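Local coordinates for protein probable ss-1,3-N-acetylglucosaminyltransferase (Staphylococcus aureus subsp. aureus N315, PDB 6H21) that belongs to the family 2 glycosyltransferases, has a GT-A type fold, and carries manganese and uridine-diphosphate-N-acetylglucosamine in the crystal, at residues C[20-25]-C[122-127]; C[51-56]-C[99-104]. All blocks are in the same frame, centred on the assembly; numbering follows the deposited sequence.

Interaction 1 (C[20-25]-C[122-127]); sequences KKVSVI and DLYNYG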
loop_
_atom_site.group_PDB
_atom_site.type_symbol
_atom_site.label_atom_id
_atom_site.label_comp_id
_atom_site.label_asym_id
_atom_site.label_seq_id
_atom_site.Cartn_x
_atom_site.Cartn_y
_atom_site.Cartn_z
ATOM N N LYS C 20 -48.005 20.997 28.266
ATOM C CA LYS C 20 -47.626 19.628 28.595
ATOM C C LYS C 20 -46.125 19.582 28.899
ATOM O O LYS C 20 -45.355 20.374 28.357
ATOM C CB LYS C 20 -47.926 18.685 27.428
ATOM C CG LYS C 20 -49.370 18.657 26.949
ATOM C CD LYS C 20 -50.302 17.944 27.883
ATOM C CE LYS C 20 -51.711 17.867 27.338
ATOM N NZ LYS C 20 -52.691 17.651 28.425
ATOM N N LYS C 21 -45.732 18.645 29.768
ATOM C CA LYS C 21 -44.333 18.356 30.040
ATOM C C LYS C 21 -43.676 17.706 28.813
ATOM O O LYS C 21 -42.500 17.981 28.522
ATOM C CB LYS C 21 -44.196 17.412 31.237
ATOM C CG LYS C 21 -44.617 17.988 32.582
ATOM C CD LYS C 21 -44.503 16.970 33.699
ATOM C CE LYS C 21 -44.780 17.544 35.072
ATOM N NZ LYS C 21 -44.599 16.525 36.128
ATOM N N VAL C 22 -44.428 16.831 28.124
ATOM C CA VAL C 22 -43.906 15.994 27.033
ATOM C C VAL C 22 -44.979 15.765 25.960
ATOM O O VAL C 22 -46.110 15.393 26.279
ATOM C CB VAL C 22 -43.398 14.636 27.554
ATOM C CG1 VAL C 22 -42.837 13.786 26.422
ATOM C CG2 VAL C 22 -42.371 14.792 28.662
ATOM N N SER C 23 -44.574 15.950 24.694
ATOM C CA SER C 23 -45.240 15.419 23.504
ATOM C C SER C 23 -44.437 14.240 22.929
ATOM O O SER C 23 -43.319 14.431 22.459
ATOM C CB SER C 23 -45.393 16.479 22.444
ATOM O OG SER C 23 -46.183 17.560 22.908
ATOM N N VAL C 24 -45.029 13.039 22.928
ATOM C CA VAL C 24 -44.499 11.925 22.166
ATOM C C VAL C 24 -44.978 12.073 20.718
ATOM O O VAL C 24 -46.177 12.174 20.461
ATOM C CB VAL C 24 -44.898 10.570 22.771
ATOM C CG1 VAL C 24 -44.296 9.402 22.003
ATOM C CG2 VAL C 24 -44.519 10.491 24.236
ATOM N N ILE C 25 -44.017 12.107 19.786
ATOM C CA ILE C 25 -44.268 12.287 18.369
ATOM C C ILE C 25 -43.976 10.955 17.675
ATOM O O ILE C 25 -42.830 10.511 17.642
ATOM C CB ILE C 25 -43.421 13.446 17.806
ATOM C CG1 ILE C 25 -43.738 14.762 18.526
ATOM C CG2 ILE C 25 -43.591 13.559 16.298
ATOM C CD1 ILE C 25 -42.849 15.923 18.144
ATOM N N ASP C 122 -39.311 9.410 34.410
ATOM C CA ASP C 122 -37.920 9.379 34.866
ATOM C C ASP C 122 -37.030 10.292 34.014
ATOM O O ASP C 122 -36.205 11.009 34.570
ATOM C CB ASP C 122 -37.346 7.970 34.823
ATOM C CG ASP C 122 -37.807 7.100 35.974
ATOM O OD1 ASP C 122 -38.793 7.501 36.675
ATOM O OD2 ASP C 122 -37.170 6.032 36.160
ATOM N N LEU C 123 -37.190 10.249 32.686
ATOM C CA LEU C 123 -36.360 11.072 31.796
ATOM C C LEU C 123 -36.700 12.555 31.998
ATOM O O LEU C 123 -35.797 13.374 32.099
ATOM C CB LEU C 123 -36.553 10.649 30.336
ATOM C CG LEU C 123 -35.567 9.598 29.823
ATOM C CD1 LEU C 123 -35.412 8.448 30.794
ATOM C CD2 LEU C 123 -35.983 9.084 28.451
ATOM N N TYR C 124 -37.994 12.880 32.054
ATOM C CA TYR C 124 -38.426 14.259 32.271
ATOM C C TYR C 124 -37.907 14.777 33.619
ATOM O O TYR C 124 -37.389 15.881 33.684
ATOM C CB TYR C 124 -39.949 14.434 32.238
ATOM C CG TYR C 124 -40.373 15.841 32.596
ATOM C CD1 TYR C 124 -40.413 16.846 31.644
ATOM C CD2 TYR C 124 -40.678 16.186 33.906
ATOM C CE1 TYR C 124 -40.758 18.149 31.975
ATOM C CE2 TYR C 124 -41.031 17.483 34.253
ATOM C CZ TYR C 124 -41.066 18.472 33.285
ATOM O OH TYR C 124 -41.408 19.762 33.610
ATOM N N ASN C 125 -38.102 14.003 34.693
ATOM C CA ASN C 125 -37.679 14.432 36.055
ATOM C C ASN C 125 -36.164 14.702 36.066
ATOM O O ASN C 125 -35.713 15.717 36.601
ATOM C CB ASN C 125 -38.075 13.421 37.140
ATOM C CG ASN C 125 -39.555 13.427 37.466
ATOM O OD1 ASN C 125 -40.254 14.413 37.242
ATOM N ND2 ASN C 125 -40.046 12.320 37.995
ATOM N N TYR C 126 -35.384 13.795 35.464
ATOM C CA TYR C 126 -33.920 13.897 35.454
ATOM C C TYR C 126 -33.480 15.122 34.634
ATOM O O TYR C 126 -32.575 15.850 35.019
ATOM C CB TYR C 126 -33.318 12.588 34.941
ATOM C CG TYR C 126 -31.841 12.426 35.194
ATOM C CD1 TYR C 126 -31.338 12.354 36.482
ATOM C CD2 TYR C 126 -30.946 12.323 34.146
ATOM C CE1 TYR C 126 -29.982 12.197 36.725
ATOM C CE2 TYR C 126 -29.588 12.165 34.368
ATOM C CZ TYR C 126 -29.101 12.098 35.663
ATOM O OH TYR C 126 -27.761 11.956 35.873
ATOM N N GLY C 127 -34.149 15.346 33.502
ATOM C CA GLY C 127 -33.969 16.537 32.690
ATOM C C GLY C 127 -34.248 17.809 33.476
ATOM O O GLY C 127 -33.473 18.753 33.431
#

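Interaction 2 (C[51-56]-C[99-104]); sequences DYELII and KMSKAE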
loop_
_atom_site.group_PDB
_atom_site.type_symbol
_atom_site.label_atom_id
_atom_site.label_comp_id
_atom_site.label_asym_id
_atom_site.label_seq_id
_atom_site.Cartn_x
_atom_site.Cartn_y
_atom_site.Cartn_z
ATOM N N ASP C 51 -50.286 15.217 31.915
ATOM C CA ASP C 51 -48.983 15.910 31.794
ATOM C C ASP C 51 -48.289 15.627 30.455
ATOM O O ASP C 51 -47.207 16.147 30.201
ATOM C CB ASP C 51 -48.026 15.494 32.913
ATOM C CG ASP C 51 -48.314 16.137 34.257
ATOM O OD1 ASP C 51 -49.055 17.147 34.288
ATOM O OD2 ASP C 51 -47.796 15.611 35.263
ATOM N N TYR C 52 -48.866 14.767 29.616
ATOM C CA TYR C 52 -48.216 14.464 28.351
ATOM C C TYR C 52 -49.269 14.134 27.294
ATOM O O TYR C 52 -50.416 13.895 27.610
ATOM C CB TYR C 52 -47.179 13.354 28.544
ATOM C CG TYR C 52 -47.734 11.960 28.681
ATOM C CD1 TYR C 52 -48.092 11.450 29.918
ATOM C CD2 TYR C 52 -47.921 11.153 27.566
ATOM C CE1 TYR C 52 -48.619 10.177 30.048
ATOM C CE2 TYR C 52 -48.441 9.875 27.676
ATOM C CZ TYR C 52 -48.787 9.384 28.923
ATOM O OH TYR C 52 -49.271 8.124 29.046
ATOM N N GLU C 53 -48.826 14.103 26.034
ATOM C CA GLU C 53 -49.685 13.772 24.932
ATOM C C GLU C 53 -48.916 12.858 23.982
ATOM O O GLU C 53 -47.701 12.922 23.900
ATOM C CB GLU C 53 -50.160 15.029 24.194
ATOM C CG GLU C 53 -49.041 15.938 23.696
ATOM C CD GLU C 53 -49.492 17.246 23.052
ATOM O OE1 GLU C 53 -50.706 17.513 23.031
ATOM O OE2 GLU C 53 -48.636 17.996 22.576
ATOM N N LEU C 54 -49.663 12.044 23.250
ATOM C CA LEU C 54 -49.141 11.332 22.129
ATOM C C LEU C 54 -49.715 11.973 20.862
ATOM O O LEU C 54 -50.948 12.108 20.719
ATOM C CB LEU C 54 -49.539 9.864 22.269
ATOM C CG LEU C 54 -49.288 9.011 21.035
ATOM C CD1 LEU C 54 -47.810 8.962 20.701
ATOM C CD2 LEU C 54 -49.848 7.621 21.249
ATOM N N ILE C 55 -48.810 12.424 19.982
ATOM C CA ILE C 55 -49.165 12.965 18.676
ATOM C C ILE C 55 -48.819 11.899 17.640
ATOM O O ILE C 55 -47.655 11.603 17.450
ATOM C CB ILE C 55 -48.436 14.296 18.378
ATOM C CG1 ILE C 55 -48.630 15.330 19.491
ATOM C CG2 ILE C 55 -48.855 14.845 17.021
ATOM C CD1 ILE C 55 -47.754 16.564 19.363
ATOM N N ILE C 56 -49.837 11.339 16.986
ATOM C CA ILE C 56 -49.630 10.371 15.907
ATOM C C ILE C 56 -49.777 11.093 14.560
ATOM O O ILE C 56 -50.812 11.699 14.264
ATOM C CB ILE C 56 -50.601 9.180 16.013
ATOM C CG1 ILE C 56 -50.647 8.605 17.432
ATOM C CG2 ILE C 56 -50.244 8.123 14.976
ATOM C CD1 ILE C 56 -51.688 7.521 17.636
ATOM N N LYS C 99 -44.441 21.000 14.969
ATOM C CA LYS C 99 -45.281 22.204 14.812
ATOM C C LYS C 99 -46.544 22.093 15.683
ATOM O O LYS C 99 -47.068 23.099 16.159
ATOM C CB LYS C 99 -45.611 22.411 13.330
ATOM N N MET C 100 -47.024 20.865 15.902
ATOM C CA MET C 100 -48.225 20.607 16.692
ATOM C C MET C 100 -47.948 20.687 18.202
ATOM O O MET C 100 -48.855 20.986 18.964
ATOM C CB MET C 100 -48.816 19.234 16.355
ATOM C CG MET C 100 -49.494 19.231 15.001
ATOM S SD MET C 100 -49.961 17.589 14.414
ATOM C CE MET C 100 -51.278 17.202 15.565
ATOM N N SER C 101 -46.725 20.379 18.637
ATOM C CA SER C 101 -46.420 20.337 20.069
ATOM C C SER C 101 -46.067 21.741 20.579
ATOM O O SER C 101 -45.259 22.443 19.993
ATOM C CB SER C 101 -45.302 19.366 20.356
ATOM O OG SER C 101 -44.865 19.496 21.700
ATOM N N LYS C 102 -46.666 22.116 21.704
ATOM C CA LYS C 102 -46.284 23.288 22.449
ATOM C C LYS C 102 -45.814 22.826 23.830
ATOM O O LYS C 102 -45.935 23.557 24.787
ATOM C CB LYS C 102 -47.458 24.276 22.545
ATOM C CG LYS C 102 -47.900 24.902 21.224
ATOM N N ALA C 103 -45.270 21.606 23.911
ATOM C CA ALA C 103 -44.818 21.036 25.170
ATOM C C ALA C 103 -43.406 21.544 25.507
ATOM O O ALA C 103 -42.750 22.216 24.691
ATOM C CB ALA C 103 -44.872 19.526 25.096
ATOM N N GLU C 104 -42.961 21.214 26.726
ATOM C CA GLU C 104 -41.660 21.581 27.257
ATOM C C GLU C 104 -40.573 20.750 26.564
ATOM O O GLU C 104 -39.543 21.266 26.179
ATOM C CB GLU C 104 -41.644 21.338 28.767
ATOM C CG GLU C 104 -40.463 21.985 29.468
ATOM C CD GLU C 104 -40.432 21.875 30.988
ATOM O OE1 GLU C 104 -39.375 22.232 31.560
ATOM O OE2 GLU C 104 -41.443 21.435 31.606
HETATM O O HOH W 1 -48.683 20.614 22.931
#

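Interaction 1 (C[20-25]-C[122-127])
Lys21 lays its aliphatic chain across one face of the Tyr124 ring, its long axis at about a right angle to that of the tyrosine side chain. The methylenes follow the hydroxyl half of the ring, from CE1 past CZ to CE2: CB stands 3.6 Å from Tyr124 CE1, CG 3.7 Å from CZ, and CD 3.6 Å from CE2. This is a CH-pi contact, in which Lys21 CD sits 3.9 Å from the centroid of the Tyr124 ring, shifted toward the rim. With CG opposite the carbonyl carbon (chi1 -67°) and the chain straight beyond it, the lysine can follow the face along most of its length. Its ammonium group passes beyond the ring and makes a long, weak ion pair with Asp51. Val22 adds a lighter apolar touch, CG2 reaching Tyr124 CD1 at 4.1 Å from an oblique direction. Lys21 immediately precedes strand 22-28, a parallel strand with neighbours 52-58 and 105-108 in the Rossmann-like sheet of the GT-A fold, so helix 119-129 meets this sheet near the start of that strand. Tyr124 projects from the helix with CG trans to its own backbone N (chi1 174°), which carries the ring out to the strand end. At its far end the hydroxyl of this buried tyrosine is hydrogen-bonded to the carboxylate of Glu104, a bond that fixes the outer end of the ring beneath the lysine chain. Met177, on strand 177-179 of the same sheet, packs against Val22, Leu123 and Tyr124, so the helix rests on a second strand as well.

Interaction 2 (C[51-56]-C[99-104])
The carboxylate of Glu53 is the flat group here, and its OE2 faces Ser101, 4.1 Å from Ser101 CA. The terminal methyl of Ile55, two residues further along the same strand, lies over one face of the carboxylate, CD1 3.6 Å from Glu53 OE2. A water comes to the same oxygen tilted out of the carboxylate plane, on the side opposite the isoleucine methyl; it donates to Glu53 OE2 at 2.6 Å and accepts from Lys102 N at 2.8 Å, so it bridges strand and turn where no direct hydrogen bond is made. OE2 also bonds to the hydroxyl of Ser23, which in turn bonds to Ser101 OG. The other oxygen, OE1, forms a salt bridge with Arg79, which would probably help keep the carboxylate ionised. Strands 22-28, 52-58, 79-82 and 105-108 are parallel members of the Rossmann-like GT-A sheet, and helix 91-100 is part of the crossover from 79-82 to 105-108; the contact sits where that helix ends and the chain turns back to the sheet. The turn is an ST turn: Ser101 OG accepts from Ala103 N at 3.1 Å, with an N-H...O angle of 164°. Arg79 also reaches the carbonyl of Met100, linking the helix end to Glu53. On the apolar side, Ile55 CG2 meets the methyl of Met100, CE, at 3.7 Å, the two side chains crossing at a slant. A bend about the last torsion of the methionine (chi3 69°) swings this methyl back to the isoleucine, while SD stays close to the same branch. The other branch of Ile55 reaches the turn, CD1 packing 3.9 Å from Ser101 CB.

In the fold
From the N terminus the chain enters strand 22-28, passes through helix 35-43 and runs along strand 52-58, parallel to 22-28 and next to it in the sheet. It then goes by way of strand 79-82 to helix 91-100, where interaction 2 closes the shorter loop, bringing the turn after that helix against strand 52-58. Strand 105-108 follows, and helix 119-129 returns to the start of strand 22-28 in interaction 1, whose wider loop encloses the first. The two contacts share a border, since strand 22-28 and helix 119-129 also bond to the segments of interaction 2. Together they tie helix 119-129, and the end of helix 91-100 with its turn, to neighbouring strands of one sheet.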